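Local coordinates for binding domain (Hc) of Paraclostridial Mosquitocidal Protein 1 (Paraclostridium bifermentans, PDB 6HOX), which targets host nerve cells as the receptor-binding part of a clostridial neurotoxin that acts on Anopheles mosquitoes, at residues A[46-52]-A[69-75]; A[61-67]-A[217-222]; A[95-99]-A[441-445]; A[166-170]-A[181-185]. One frame throughout, in Å; residues are numbered along the deposited sequence.

Overall arrangement
Contacts 1, 2 and 4 lie wholly in the N-terminal, concanavalin-like subdomain of the receptor-binding domain, whereas contact 3 joins that subdomain to the last residues of the C-terminal, trefoil-type one. Contacts 2 and 4 lie in one antiparallel sheet, which contact 3 reaches through strand 89-96, running between 218-227 and 167-174; the centres of contacts 2 and 3 are about 10 Å apart, and the centre of contact 4 is about 17 Å from each of theirs. Contact 1 belongs to a separate three-stranded sheet, its centre about 11 Å from that of contact 2. Along the chain, contacts 1 and 2 interleave, as do 2 and 3, while 166-170 and 181-185 are close neighbours in sequence. Contacts 1, 2 and 4 thus build the N-terminal subdomain, and contact 3 joins it to the C-terminal one.

Contact 1: residues A[46-52]-A[69-75]; sequences LEVKTGV and ENSSIIV
Glu47 and Ile74 form an antiparallel hydrogen-bonded pair, Glu47 N to Ile74 O at 2.9 Å and Ile74 N to Glu47 O at 3.0 Å. Lys49 N continues the ladder to Ser72 O, in a bond that lies nearly along the C=O axis. The packed side is apolar: Val48 CG2 lies 4.1 Å from Ile73 CG2, the two side chains lying side by side and pointing the same way, and Val52 CG2 meets Ile73 CG1 at 3.9 Å. Beyond Val48 the chain enters a type I turn from Lys49 to Val52, where Gly51 N reaches Asn70 O at 2.7 Å from above the carbonyl plane. The other side is looser. There the Lys49 chain, bent at chi3 and chi4 (74° and 65°), passes Ser72 OG with its CD at 3.3 Å and brings CE to 3.6 Å from Asn70 OD1, amid the exposed Glu47 and Asn70. Strand 73-75 is central in its sheet, with 46-48 along one edge and 205-207 along the other, while Val52 and Ile73 pack on Ile63 of strand 61-66.

Contact 2: residues A[61-67]-A[217-222]; sequences KTIRLNS and QFIRLD
Strands 61-66 and 218-222 run antiparallel at 155°, with Leu65 and Ile219 as a hydrogen-bonded pair whose two N-to-O bonds, Leu65 N to Ile219 O and Ile219 N to Leu65 O, both measure 2.8 Å. On the face carrying Arg64 and Phe218, the extended Arg64 chain lays its guanidinium flat over one face of the phenyl ring: the planes differ by 14°, and CZ stands 3.7 Å from the ring centroid, a cation-pi stack. Phe218 CG sits between its backbone N and carbonyl carbon (chi1 69°), which turns the ring under the arginine. Asn66 OD1 takes a nearly straight bond from Arg64 NE at 2.8 Å, in the guanidinium plane and on a lone pair. Ser67 OG donates to Gln217 O at 2.8 Å at one end; near the other, a water links Ile63 N with Leu221 O and Asp222 OD1. Arg64 thus meets the aromatic face, the amide oxygen and, through NH1, the carboxylate of Glu442, which holds the guanidinium flat and in place.

Contact 3: residues A[95-99]-A[441-445]; sequences IRVPR and DEGWK
This is a contact between the two subdomains, in which the end of strand 89-96 and the loop after it meet the C-terminal tail of the trefoil subdomain. Arg99 carries most of it. Its backbone N donates to Gly443 O at 2.8 Å, while its aliphatic part lies over the face of Trp444, with CD 3.2 Å from the centroid of the six-membered ring in a CH-pi contact. Bends at chi2 and chi3 then stand the guanidinium at 87° to the indole, NH1 lowest over the ring, and NH1 donates to Lys445 O at 2.7 Å. Arg96, whose NE donates to the backbone O of Asn164, meets Asp441 differently: the two flat groups stack, planes 17° apart, and NH2 lies 3.4 Å from OD2 in a salt bridge of charges alone, since OD2 is well out of the guanidinium plane. That same OD2 accepts from Gly443 N at 2.8 Å, closing an Asx turn, and also pairs with Arg220 and Asn164. Pro98 packs on Phe218 of strand 218-227, and both Arg99 and Trp444 rest on Ile304 of strand 302-305.

Contact 4: residues A[166-170]-A[181-185]; sequences WRHIT and LYING
A beta hairpin of the concanavalin-like subdomain, made by strands 167-174 and 178-183, provides this contact. Thr170 and Tyr182 form a hydrogen-bonded pair, with Thr170 N to Tyr182 O at 3.1 Å and Tyr182 N to Thr170 O at 2.7 Å. Their side chains share a face, CB of Thr170 lying 3.9 Å from CB of Tyr182, and Thr170 O also comes to the edge of the tyrosine ring, in its plane. On the other face Ile169 and Ile183 lie side by side: Ile169 turns CD1 back with chi2 at -60°, bringing it to 3.7 Å from Ile183 CG1. Where the strand ends, Asn184 grips His168 twice. Its backbone N donates to His168 O at 2.8 Å, and its side-chain OD1 receives His168 N at 2.9 Å in an almost straight bond (173°), so the amide takes the place of a further backbone carbonyl. The ND2 of the same amide donates to a water that also joins Trp166 O and Arg167 NH1; the Arg167 guanidinium also donates to Phe156 O. Strand 89-96 flanks 167-174 on one side, strand 186-192 continues the sheet beyond 178-183, and helix 233-241 covers the Thr170 and Tyr182 face through Val236.

Contact 1: residues A[46-52]-A[69-75]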
loop_
_atom_site.group_PDB
_atom_site.type_symbol
_atom_site.label_atom_id
_atom_site.label_comp_id
_atom_site.label_asym_id
_atom_site.label_seq_id
_atom_site.Cartn_x
_atom_site.Cartn_y
_atom_site.Cartn_z
ATOM N N LEU A 46 26.576 -3.280 -8.733
ATOM C CA LEU A 46 25.349 -3.931 -9.198
ATOM C C LEU A 46 25.486 -4.236 -10.683
ATOM O O LEU A 46 26.021 -3.427 -11.438
ATOM C CB LEU A 46 24.129 -3.005 -9.076
ATOM C CG LEU A 46 24.041 -2.091 -7.868
ATOM C CD1 LEU A 46 22.896 -1.117 -8.056
ATOM C CD2 LEU A 46 23.833 -2.892 -6.600
ATOM N N GLU A 47 24.853 -5.323 -11.106
ATOM C CA GLU A 47 24.613 -5.572 -12.501
ATOM C C GLU A 47 23.094 -5.600 -12.710
ATOM O O GLU A 47 22.418 -6.530 -12.303
ATOM C CB GLU A 47 25.303 -6.867 -12.933
ATOM C CG GLU A 47 25.320 -7.063 -14.446
ATOM C CD GLU A 47 25.719 -8.463 -14.889
ATOM O OE1 GLU A 47 26.901 -8.804 -14.686
ATOM O OE2 GLU A 47 24.830 -9.225 -15.383
ATOM N N VAL A 48 22.578 -4.546 -13.346
ATOM C CA VAL A 48 21.181 -4.419 -13.653
ATOM C C VAL A 48 20.985 -4.809 -15.116
ATOM O O VAL A 48 21.478 -4.119 -16.009
ATOM C CB VAL A 48 20.676 -2.989 -13.409
ATOM C CG1 VAL A 48 19.192 -2.864 -13.742
ATOM C CG2 VAL A 48 20.959 -2.527 -11.994
ATOM N N LYS A 49 20.251 -5.896 -15.350
ATOM C CA LYS A 49 20.061 -6.381 -16.709
ATOM C C LYS A 49 18.959 -5.565 -17.402
ATOM O O LYS A 49 18.183 -4.864 -16.749
ATOM C CB LYS A 49 19.804 -7.887 -16.677
ATOM C CG LYS A 49 20.974 -8.709 -16.156
ATOM C CD LYS A 49 20.844 -10.178 -16.500
ATOM C CE LYS A 49 21.125 -10.493 -17.956
ATOM N NZ LYS A 49 22.539 -10.214 -18.309
ATOM N N THR A 50 18.909 -5.653 -18.740
ATOM C CA THR A 50 18.108 -4.721 -19.554
ATOM C C THR A 50 16.616 -5.022 -19.431
ATOM O O THR A 50 15.818 -4.211 -19.860
ATOM C CB THR A 50 18.523 -4.723 -21.034
ATOM O OG1 THR A 50 18.400 -6.044 -21.561
ATOM C CG2 THR A 50 19.941 -4.237 -21.218
ATOM N N GLY A 51 16.259 -6.177 -18.856
ATOM C CA GLY A 51 14.852 -6.512 -18.615
ATOM C C GLY A 51 14.262 -5.813 -17.395
ATOM O O GLY A 51 13.060 -5.869 -17.195
ATOM N N VAL A 52 15.107 -5.200 -16.556
ATOM C CA VAL A 52 14.652 -4.470 -15.370
ATOM C C VAL A 52 14.057 -3.134 -15.837
ATOM O O VAL A 52 14.584 -2.507 -16.756
ATOM C CB VAL A 52 15.791 -4.246 -14.358
ATOM C CG1 VAL A 52 15.316 -3.473 -13.131
ATOM C CG2 VAL A 52 16.461 -5.548 -13.937
ATOM N N GLU A 69 14.000 -13.541 -18.326
ATOM C CA GLU A 69 15.368 -13.880 -17.932
ATOM C C GLU A 69 16.243 -12.627 -17.872
ATOM O O GLU A 69 17.177 -12.584 -17.117
ATOM C CB GLU A 69 15.967 -14.902 -18.900
ATOM C CG GLU A 69 15.368 -16.274 -18.735
ATOM C CD GLU A 69 15.594 -16.827 -17.339
ATOM O OE1 GLU A 69 16.765 -17.043 -16.978
ATOM O OE2 GLU A 69 14.602 -16.976 -16.599
ATOM N N ASN A 70 15.881 -11.589 -18.614
ATOM C CA ASN A 70 16.657 -10.368 -18.633
ATOM C C ASN A 70 16.284 -9.427 -17.484
ATOM O O ASN A 70 16.885 -8.370 -17.351
ATOM C CB ASN A 70 16.512 -9.668 -19.979
ATOM C CG ASN A 70 17.548 -10.188 -20.941
ATOM O OD1 ASN A 70 18.695 -10.403 -20.546
ATOM N ND2 ASN A 70 17.149 -10.424 -22.179
ATOM N N SER A 71 15.287 -9.799 -16.679
ATOM C CA SER A 71 14.789 -8.943 -15.620
ATOM C C SER A 71 15.367 -9.407 -14.279
ATOM O O SER A 71 14.690 -10.060 -13.491
ATOM C CB SER A 71 13.276 -8.917 -15.629
ATOM O OG SER A 71 12.793 -7.739 -14.998
ATOM N N SER A 72 16.625 -9.047 -14.028
ATOM C CA SER A 72 17.306 -9.419 -12.811
ATOM C C SER A 72 18.370 -8.379 -12.464
ATOM O O SER A 72 18.856 -7.665 -13.361
ATOM C CB SER A 72 17.934 -10.769 -12.943
ATOM O OG SER A 72 19.035 -10.700 -13.840
ATOM N N ILE A 73 18.701 -8.315 -11.163
ATOM C CA ILE A 73 19.784 -7.555 -10.606
ATOM C C ILE A 73 20.652 -8.514 -9.781
ATOM O O ILE A 73 20.147 -9.263 -8.932
ATOM C CB ILE A 73 19.286 -6.381 -9.740
ATOM C CG1 ILE A 73 18.257 -5.525 -10.464
ATOM C CG2 ILE A 73 20.445 -5.524 -9.238
ATOM C CD1 ILE A 73 17.558 -4.535 -9.557
ATOM N N ILE A 74 21.958 -8.482 -10.054
ATOM C CA ILE A 74 22.958 -9.299 -9.404
ATOM C C ILE A 74 23.892 -8.382 -8.619
ATOM O O ILE A 74 24.452 -7.424 -9.152
ATOM C CB ILE A 74 23.715 -10.123 -10.462
ATOM C CG1 ILE A 74 22.720 -10.903 -11.330
ATOM C CG2 ILE A 74 24.788 -10.992 -9.813
ATOM C CD1 ILE A 74 23.266 -12.130 -12.023
ATOM N N VAL A 75 24.053 -8.695 -7.338
ATOM C CA VAL A 75 24.879 -7.937 -6.449
ATOM C C VAL A 75 25.926 -8.893 -5.889
ATOM O O VAL A 75 25.580 -9.836 -5.170
ATOM C CB VAL A 75 24.035 -7.309 -5.330
ATOM C CG1 VAL A 75 24.875 -6.399 -4.444
ATOM C CG2 VAL A 75 22.820 -6.574 -5.894
#

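Contact 2: residues A[61-67]-A[217-222]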
loop_
_atom_site.group_PDB
_atom_site.type_symbol
_atom_site.label_atom_id
_atom_site.label_comp_id
_atom_site.label_asym_id
_atom_site.label_seq_id
_atom_site.Cartn_x
_atom_site.Cartn_y
_atom_site.Cartn_z
ATOM N N LYS A 61 10.453 7.051 -8.263
ATOM C CA LYS A 61 10.494 5.883 -9.122
ATOM C C LYS A 61 10.850 4.619 -8.317
ATOM O O LYS A 61 11.459 4.672 -7.255
ATOM C CB LYS A 61 11.494 6.115 -10.259
ATOM C CG LYS A 61 11.196 7.331 -11.126
ATOM C CD LYS A 61 10.075 7.096 -12.118
ATOM C CE LYS A 61 9.919 8.248 -13.090
ATOM N NZ LYS A 61 8.701 8.119 -13.935
ATOM N N THR A 62 10.453 3.471 -8.862
ATOM C CA THR A 62 10.729 2.194 -8.248
ATOM C C THR A 62 11.180 1.198 -9.320
ATOM O O THR A 62 10.862 1.328 -10.495
ATOM C CB THR A 62 9.500 1.698 -7.475
ATOM O OG1 THR A 62 9.881 0.568 -6.689
ATOM C CG2 THR A 62 8.343 1.339 -8.381
ATOM N N ILE A 63 11.905 0.182 -8.864
ATOM C CA ILE A 63 12.271 -0.941 -9.676
ATOM C C ILE A 63 11.036 -1.811 -9.905
ATOM O O ILE A 63 10.218 -2.021 -8.999
ATOM C CB ILE A 63 13.394 -1.741 -8.994
ATOM C CG1 ILE A 63 14.686 -0.927 -8.921
ATOM C CG2 ILE A 63 13.563 -3.082 -9.690
ATOM C CD1 ILE A 63 15.631 -1.359 -7.812
ATOM N N ARG A 64 10.929 -2.323 -11.136
ATOM C CA ARG A 64 9.956 -3.321 -11.498
ATOM C C ARG A 64 10.682 -4.529 -12.113
ATOM O O ARG A 64 11.450 -4.379 -13.069
ATOM C CB ARG A 64 8.933 -2.744 -12.478
ATOM C CG ARG A 64 8.023 -3.805 -13.086
ATOM C CD ARG A 64 6.922 -3.241 -13.980
ATOM N NE ARG A 64 6.217 -4.290 -14.718
ATOM C CZ ARG A 64 4.975 -4.203 -15.182
ATOM N NH1 ARG A 64 4.238 -3.134 -14.928
ATOM N NH2 ARG A 64 4.486 -5.185 -15.921
ATOM N N LEU A 65 10.436 -5.710 -11.539
ATOM C CA LEU A 65 10.929 -6.993 -12.025
ATOM C C LEU A 65 9.783 -7.768 -12.681
ATOM O O LEU A 65 8.760 -7.980 -12.060
ATOM C CB LEU A 65 11.468 -7.787 -10.837
ATOM C CG LEU A 65 12.695 -7.202 -10.140
ATOM C CD1 LEU A 65 13.119 -8.091 -8.972
ATOM C CD2 LEU A 65 13.855 -7.052 -11.109
ATOM N N ASN A 66 10.008 -8.218 -13.916
ATOM C CA ASN A 66 9.070 -8.961 -14.745
ATOM C C ASN A 66 9.508 -10.426 -14.792
ATOM O O ASN A 66 10.591 -10.762 -14.347
ATOM C CB ASN A 66 8.987 -8.364 -16.158
ATOM C CG ASN A 66 8.415 -6.963 -16.140
ATOM O OD1 ASN A 66 7.484 -6.682 -15.383
ATOM N ND2 ASN A 66 8.965 -6.072 -16.952
ATOM N N SER A 67 8.661 -11.283 -15.370
ATOM C CA SER A 67 8.907 -12.725 -15.412
ATOM C C SER A 67 9.660 -13.115 -16.692
ATOM O O SER A 67 9.194 -13.952 -17.458
ATOM C CB SER A 67 7.621 -13.485 -15.277
ATOM O OG SER A 67 7.112 -13.364 -13.960
ATOM N N GLN A 217 3.326 -12.452 -13.802
ATOM C CA GLN A 217 3.724 -11.899 -12.510
ATOM C C GLN A 217 4.833 -10.863 -12.704
ATOM O O GLN A 217 5.734 -11.006 -13.558
ATOM C CB GLN A 217 4.186 -12.999 -11.555
ATOM C CG GLN A 217 4.421 -12.539 -10.123
ATOM C CD GLN A 217 3.203 -11.954 -9.447
ATOM O OE1 GLN A 217 2.597 -10.994 -9.930
ATOM N NE2 GLN A 217 2.886 -12.470 -8.274
ATOM N N PHE A 218 4.738 -9.798 -11.906
ATOM C CA PHE A 218 5.730 -8.748 -11.850
ATOM C C PHE A 218 5.699 -8.159 -10.442
ATOM O O PHE A 218 4.660 -8.145 -9.780
ATOM C CB PHE A 218 5.475 -7.689 -12.927
ATOM C CG PHE A 218 4.233 -6.840 -12.722
ATOM C CD1 PHE A 218 2.980 -7.303 -13.087
ATOM C CD2 PHE A 218 4.320 -5.576 -12.154
ATOM C CE1 PHE A 218 1.847 -6.520 -12.896
ATOM C CE2 PHE A 218 3.194 -4.781 -11.984
ATOM C CZ PHE A 218 1.954 -5.264 -12.343
ATOM N N ILE A 219 6.843 -7.665 -9.984
ATOM C CA ILE A 219 6.935 -7.134 -8.640
ATOM C C ILE A 219 7.566 -5.751 -8.719
ATOM O O ILE A 219 8.451 -5.526 -9.525
ATOM C CB ILE A 219 7.763 -8.076 -7.746
ATOM C CG1 ILE A 219 7.183 -9.491 -7.712
ATOM C CG2 ILE A 219 7.934 -7.494 -6.356
ATOM C CD1 ILE A 219 5.875 -9.604 -6.991
ATOM N N ARG A 220 7.110 -4.843 -7.859
ATOM C CA ARG A 220 7.766 -3.564 -7.685
ATOM C C ARG A 220 8.429 -3.566 -6.309
ATOM O O ARG A 220 7.826 -3.997 -5.309
ATOM C CB ARG A 220 6.763 -2.434 -7.947
ATOM C CG ARG A 220 6.396 -2.331 -9.419
ATOM C CD ARG A 220 5.111 -1.588 -9.705
ATOM N NE ARG A 220 3.938 -2.360 -9.365
ATOM C CZ ARG A 220 2.689 -1.982 -9.624
ATOM N NH1 ARG A 220 2.468 -0.842 -10.266
ATOM N NH2 ARG A 220 1.676 -2.753 -9.259
ATOM N N LEU A 221 9.678 -3.096 -6.280
ATOM C CA LEU A 221 10.579 -3.256 -5.132
ATOM C C LEU A 221 11.371 -1.957 -4.938
ATOM O O LEU A 221 11.933 -1.425 -5.898
ATOM C CB LEU A 221 11.483 -4.456 -5.434
ATOM C CG LEU A 221 12.327 -5.014 -4.289
ATOM C CD1 LEU A 221 11.457 -5.700 -3.233
ATOM C CD2 LEU A 221 13.372 -5.979 -4.837
ATOM N N ASP A 222 11.398 -1.438 -3.706
ATOM C CA ASP A 222 12.051 -0.176 -3.428
ATOM C C ASP A 222 12.694 -0.189 -2.033
ATOM O O ASP A 222 12.190 -0.783 -1.094
ATOM C CB ASP A 222 11.084 1.000 -3.618
ATOM C CG ASP A 222 11.801 2.343 -3.741
ATOM O OD1 ASP A 222 12.958 2.340 -4.236
ATOM O OD2 ASP A 222 11.221 3.374 -3.323
HETATM O O HOH W 1 14.007 4.332 -5.500
HETATM O O HOH W 2 13.450 0.632 -6.399
HETATM O O HOH W 3 6.151 -10.490 -16.169
#

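Contact 3: residues A[95-99]-A[441-445]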
loop_
_atom_site.group_PDB
_atom_site.type_symbol
_atom_site.label_atom_id
_atom_site.label_comp_id
_atom_site.label_asym_id
_atom_site.label_seq_id
_atom_site.Cartn_x
_atom_site.Cartn_y
_atom_site.Cartn_z
ATOM N N ILE A 95 7.630 -3.450 -0.956
ATOM C CA ILE A 95 7.217 -4.365 -1.988
ATOM C C ILE A 95 5.765 -4.077 -2.372
ATOM O O ILE A 95 4.920 -3.760 -1.524
ATOM C CB ILE A 95 7.418 -5.830 -1.552
ATOM C CG1 ILE A 95 7.470 -6.751 -2.776
ATOM C CG2 ILE A 95 6.371 -6.274 -0.545
ATOM C CD1 ILE A 95 7.779 -8.202 -2.439
ATOM N N ARG A 96 5.491 -4.179 -3.671
ATOM C CA ARG A 96 4.148 -4.151 -4.183
ATOM C C ARG A 96 3.978 -5.366 -5.094
ATOM O O ARG A 96 4.591 -5.430 -6.163
ATOM C CB ARG A 96 3.877 -2.838 -4.920
ATOM C CG ARG A 96 2.408 -2.586 -5.232
ATOM C CD ARG A 96 2.211 -1.281 -5.967
ATOM N NE ARG A 96 0.831 -1.051 -6.379
ATOM C CZ ARG A 96 0.435 -0.033 -7.138
ATOM N NH1 ARG A 96 1.328 0.756 -7.708
ATOM N NH2 ARG A 96 -0.851 0.185 -7.351
ATOM N N VAL A 97 3.190 -6.326 -4.614
ATOM C CA VAL A 97 2.879 -7.558 -5.286
ATOM C C VAL A 97 1.465 -7.495 -5.835
ATOM O O VAL A 97 0.546 -7.161 -5.087
ATOM C CB VAL A 97 3.005 -8.742 -4.319
ATOM C CG1 VAL A 97 2.671 -10.062 -4.995
ATOM C CG2 VAL A 97 4.378 -8.774 -3.655
ATOM N N PRO A 98 1.227 -7.871 -7.118
ATOM C CA PRO A 98 -0.111 -7.782 -7.708
ATOM C C PRO A 98 -1.156 -8.547 -6.884
ATOM O O PRO A 98 -0.838 -9.547 -6.248
ATOM C CB PRO A 98 0.067 -8.394 -9.106
ATOM C CG PRO A 98 1.516 -8.091 -9.414
ATOM C CD PRO A 98 2.219 -8.351 -8.094
ATOM N N ARG A 99 -2.388 -8.052 -6.912
ATOM C CA ARG A 99 -3.490 -8.673 -6.225
ATOM C C ARG A 99 -3.721 -10.073 -6.785
ATOM O O ARG A 99 -3.806 -10.283 -7.993
ATOM C CB ARG A 99 -4.801 -7.899 -6.370
ATOM C CG ARG A 99 -5.825 -8.313 -5.325
ATOM C CD ARG A 99 -7.223 -8.311 -5.883
ATOM N NE ARG A 99 -7.378 -9.341 -6.891
ATOM C CZ ARG A 99 -7.768 -9.112 -8.132
ATOM N NH1 ARG A 99 -8.149 -7.899 -8.485
ATOM N NH2 ARG A 99 -7.772 -10.094 -9.013
ATOM N N ASP A 441 -4.607 0.229 -11.905
ATOM C CA ASP A 441 -3.219 -0.214 -11.926
ATOM C C ASP A 441 -3.179 -1.633 -12.503
ATOM O O ASP A 441 -4.033 -2.464 -12.238
ATOM C CB ASP A 441 -2.592 -0.181 -10.517
ATOM C CG ASP A 441 -1.141 -0.638 -10.470
ATOM O OD1 ASP A 441 -0.274 0.152 -10.863
ATOM O OD2 ASP A 441 -0.889 -1.787 -10.060
ATOM N N GLU A 442 -2.141 -1.908 -13.275
ATOM C CA GLU A 442 -1.933 -3.200 -13.922
ATOM C C GLU A 442 -1.939 -4.335 -12.890
ATOM O O GLU A 442 -2.279 -5.478 -13.205
ATOM C CB GLU A 442 -0.607 -3.126 -14.685
ATOM C CG GLU A 442 -0.281 -4.380 -15.458
ATOM C CD GLU A 442 1.076 -4.358 -16.137
ATOM O OE1 GLU A 442 1.686 -3.264 -16.242
ATOM O OE2 GLU A 442 1.526 -5.437 -16.538
ATOM N N GLY A 443 -1.544 -4.042 -11.647
ATOM C CA GLY A 443 -1.444 -5.070 -10.600
ATOM C C GLY A 443 -2.763 -5.393 -9.909
ATOM O O GLY A 443 -2.794 -6.158 -8.963
ATOM N N TRP A 444 -3.853 -4.778 -10.347
ATOM C CA TRP A 444 -5.187 -5.107 -9.868
ATOM C C TRP A 444 -6.139 -5.201 -11.065
ATOM O O TRP A 444 -6.516 -4.180 -11.643
ATOM C CB TRP A 444 -5.658 -4.074 -8.845
ATOM C CG TRP A 444 -7.015 -4.382 -8.303
ATOM C CD1 TRP A 444 -8.197 -4.342 -8.984
ATOM C CD2 TRP A 444 -7.334 -4.776 -6.959
ATOM N NE1 TRP A 444 -9.222 -4.708 -8.164
ATOM C CE2 TRP A 444 -8.730 -4.968 -6.910
ATOM C CE3 TRP A 444 -6.586 -4.994 -5.800
ATOM C CZ2 TRP A 444 -9.391 -5.327 -5.739
ATOM C CZ3 TRP A 444 -7.236 -5.358 -4.639
ATOM C CH2 TRP A 444 -8.624 -5.512 -4.607
ATOM N N LYS A 445 -6.463 -6.440 -11.438
ATOM C CA LYS A 445 -7.288 -6.760 -12.589
ATOM C C LYS A 445 -8.632 -7.269 -12.083
ATOM O O LYS A 445 -8.685 -8.036 -11.108
ATOM C CB LYS A 445 -6.668 -7.870 -13.441
ATOM C CG LYS A 445 -5.276 -7.581 -13.978
ATOM C CD LYS A 445 -5.252 -6.564 -15.098
ATOM C CE LYS A 445 -4.044 -6.729 -16.003
ATOM N NZ LYS A 445 -4.272 -6.111 -17.331
HETATM O O HOH W 4 -0.835 2.511 -8.824
HETATM O O HOH W 5 -4.565 -8.774 -10.148
#

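Contact 4: residues A[166-170]-A[181-185]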
loop_
_atom_site.group_PDB
_atom_site.type_symbol
_atom_site.label_atom_id
_atom_site.label_comp_id
_atom_site.label_asym_id
_atom_site.label_seq_id
_atom_site.Cartn_x
_atom_site.Cartn_y
_atom_site.Cartn_z
ATOM N N TRP A 166 1.251 -1.263 -1.460
ATOM C CA TRP A 166 2.643 -1.137 -0.947
ATOM C C TRP A 166 2.730 -1.612 0.509
ATOM O O TRP A 166 2.035 -1.076 1.369
ATOM C CB TRP A 166 3.136 0.308 -1.065
ATOM C CG TRP A 166 3.606 0.673 -2.441
ATOM C CD1 TRP A 166 2.967 1.445 -3.366
ATOM C CD2 TRP A 166 4.864 0.297 -3.029
ATOM N NE1 TRP A 166 3.741 1.572 -4.487
ATOM C CE2 TRP A 166 4.913 0.884 -4.308
ATOM C CE3 TRP A 166 5.955 -0.465 -2.593
ATOM C CZ2 TRP A 166 5.999 0.714 -5.163
ATOM C CZ3 TRP A 166 7.034 -0.630 -3.439
ATOM C CH2 TRP A 166 7.052 -0.050 -4.709
ATOM N N ARG A 167 3.600 -2.595 0.757
ATOM C CA ARG A 167 3.866 -3.145 2.081
ATOM C C ARG A 167 5.353 -2.972 2.414
ATOM O O ARG A 167 6.216 -3.177 1.558
ATOM C CB ARG A 167 3.578 -4.649 2.142
ATOM C CG ARG A 167 2.174 -5.067 1.736
ATOM C CD ARG A 167 1.079 -4.450 2.578
ATOM N NE ARG A 167 -0.180 -5.130 2.310
ATOM C CZ ARG A 167 -1.404 -4.634 2.493
ATOM N NH1 ARG A 167 -1.599 -3.425 3.007
ATOM N NH2 ARG A 167 -2.436 -5.389 2.146
ATOM N N HIS A 168 5.639 -2.634 3.671
ATOM C CA HIS A 168 6.998 -2.506 4.122
ATOM C C HIS A 168 7.324 -3.746 4.929
ATOM O O HIS A 168 6.604 -4.060 5.880
ATOM C CB HIS A 168 7.237 -1.247 4.958
ATOM C CG HIS A 168 8.686 -1.066 5.257
ATOM N ND1 HIS A 168 9.245 -1.471 6.442
ATOM C CD2 HIS A 168 9.702 -0.598 4.503
ATOM C CE1 HIS A 168 10.545 -1.241 6.417
ATOM N NE2 HIS A 168 10.855 -0.735 5.229
ATOM N N ILE A 169 8.395 -4.430 4.527
ATOM C CA ILE A 169 8.805 -5.685 5.171
ATOM C C ILE A 169 10.125 -5.435 5.884
ATOM O O ILE A 169 11.026 -4.808 5.293
ATOM C CB ILE A 169 8.956 -6.818 4.142
ATOM C CG1 ILE A 169 7.734 -6.920 3.226
ATOM C CG2 ILE A 169 9.252 -8.140 4.842
ATOM C CD1 ILE A 169 6.448 -7.200 3.967
ATOM N N THR A 170 10.221 -5.924 7.127
ATOM C CA THR A 170 11.455 -5.910 7.870
ATOM C C THR A 170 11.705 -7.322 8.414
ATOM O O THR A 170 10.808 -7.939 8.967
ATOM C CB THR A 170 11.460 -4.875 9.012
ATOM O OG1 THR A 170 11.042 -3.583 8.568
ATOM C CG2 THR A 170 12.828 -4.736 9.661
ATOM N N LEU A 181 10.087 -11.202 11.757
ATOM C CA LEU A 181 9.518 -10.597 10.559
ATOM C C LEU A 181 8.406 -9.608 10.928
ATOM O O LEU A 181 7.542 -9.904 11.757
ATOM C CB LEU A 181 8.981 -11.669 9.613
ATOM C CG LEU A 181 8.602 -11.128 8.227
ATOM C CD1 LEU A 181 8.964 -12.103 7.121
ATOM C CD2 LEU A 181 7.124 -10.795 8.145
ATOM N N TYR A 182 8.432 -8.457 10.242
ATOM C CA TYR A 182 7.534 -7.332 10.451
ATOM C C TYR A 182 6.876 -6.962 9.111
ATOM O O TYR A 182 7.534 -7.026 8.078
ATOM C CB TYR A 182 8.304 -6.102 10.950
ATOM C CG TYR A 182 9.033 -6.234 12.263
ATOM C CD1 TYR A 182 10.290 -6.810 12.324
ATOM C CD2 TYR A 182 8.501 -5.728 13.442
ATOM C CE1 TYR A 182 10.971 -6.937 13.525
ATOM C CE2 TYR A 182 9.176 -5.840 14.653
ATOM C CZ TYR A 182 10.411 -6.457 14.703
ATOM O OH TYR A 182 11.103 -6.583 15.880
ATOM N N ILE A 183 5.584 -6.594 9.138
ATOM C CA ILE A 183 4.916 -5.898 8.029
ATOM C C ILE A 183 4.415 -4.554 8.574
ATOM O O ILE A 183 3.776 -4.529 9.637
ATOM C CB ILE A 183 3.771 -6.730 7.405
ATOM C CG1 ILE A 183 4.274 -8.073 6.881
ATOM C CG2 ILE A 183 3.087 -5.942 6.297
ATOM C CD1 ILE A 183 3.207 -9.053 6.468
ATOM N N ASN A 184 4.753 -3.462 7.865
ATOM C CA ASN A 184 4.373 -2.099 8.194
ATOM C C ASN A 184 4.729 -1.810 9.658
ATOM O O ASN A 184 3.948 -1.228 10.405
ATOM C CB ASN A 184 2.895 -1.842 7.863
ATOM C CG ASN A 184 2.583 -1.987 6.382
ATOM O OD1 ASN A 184 3.476 -1.894 5.534
ATOM N ND2 ASN A 184 1.325 -2.240 6.052
ATOM N N GLY A 185 5.932 -2.231 10.067
ATOM C CA GLY A 185 6.451 -1.905 11.376
ATOM C C GLY A 185 5.859 -2.748 12.499
ATOM O O GLY A 185 6.215 -2.534 13.649
HETATM O O HOH W 6 0.209 -1.447 3.520
HETATM O O HOH W 7 8.161 -3.197 8.356
#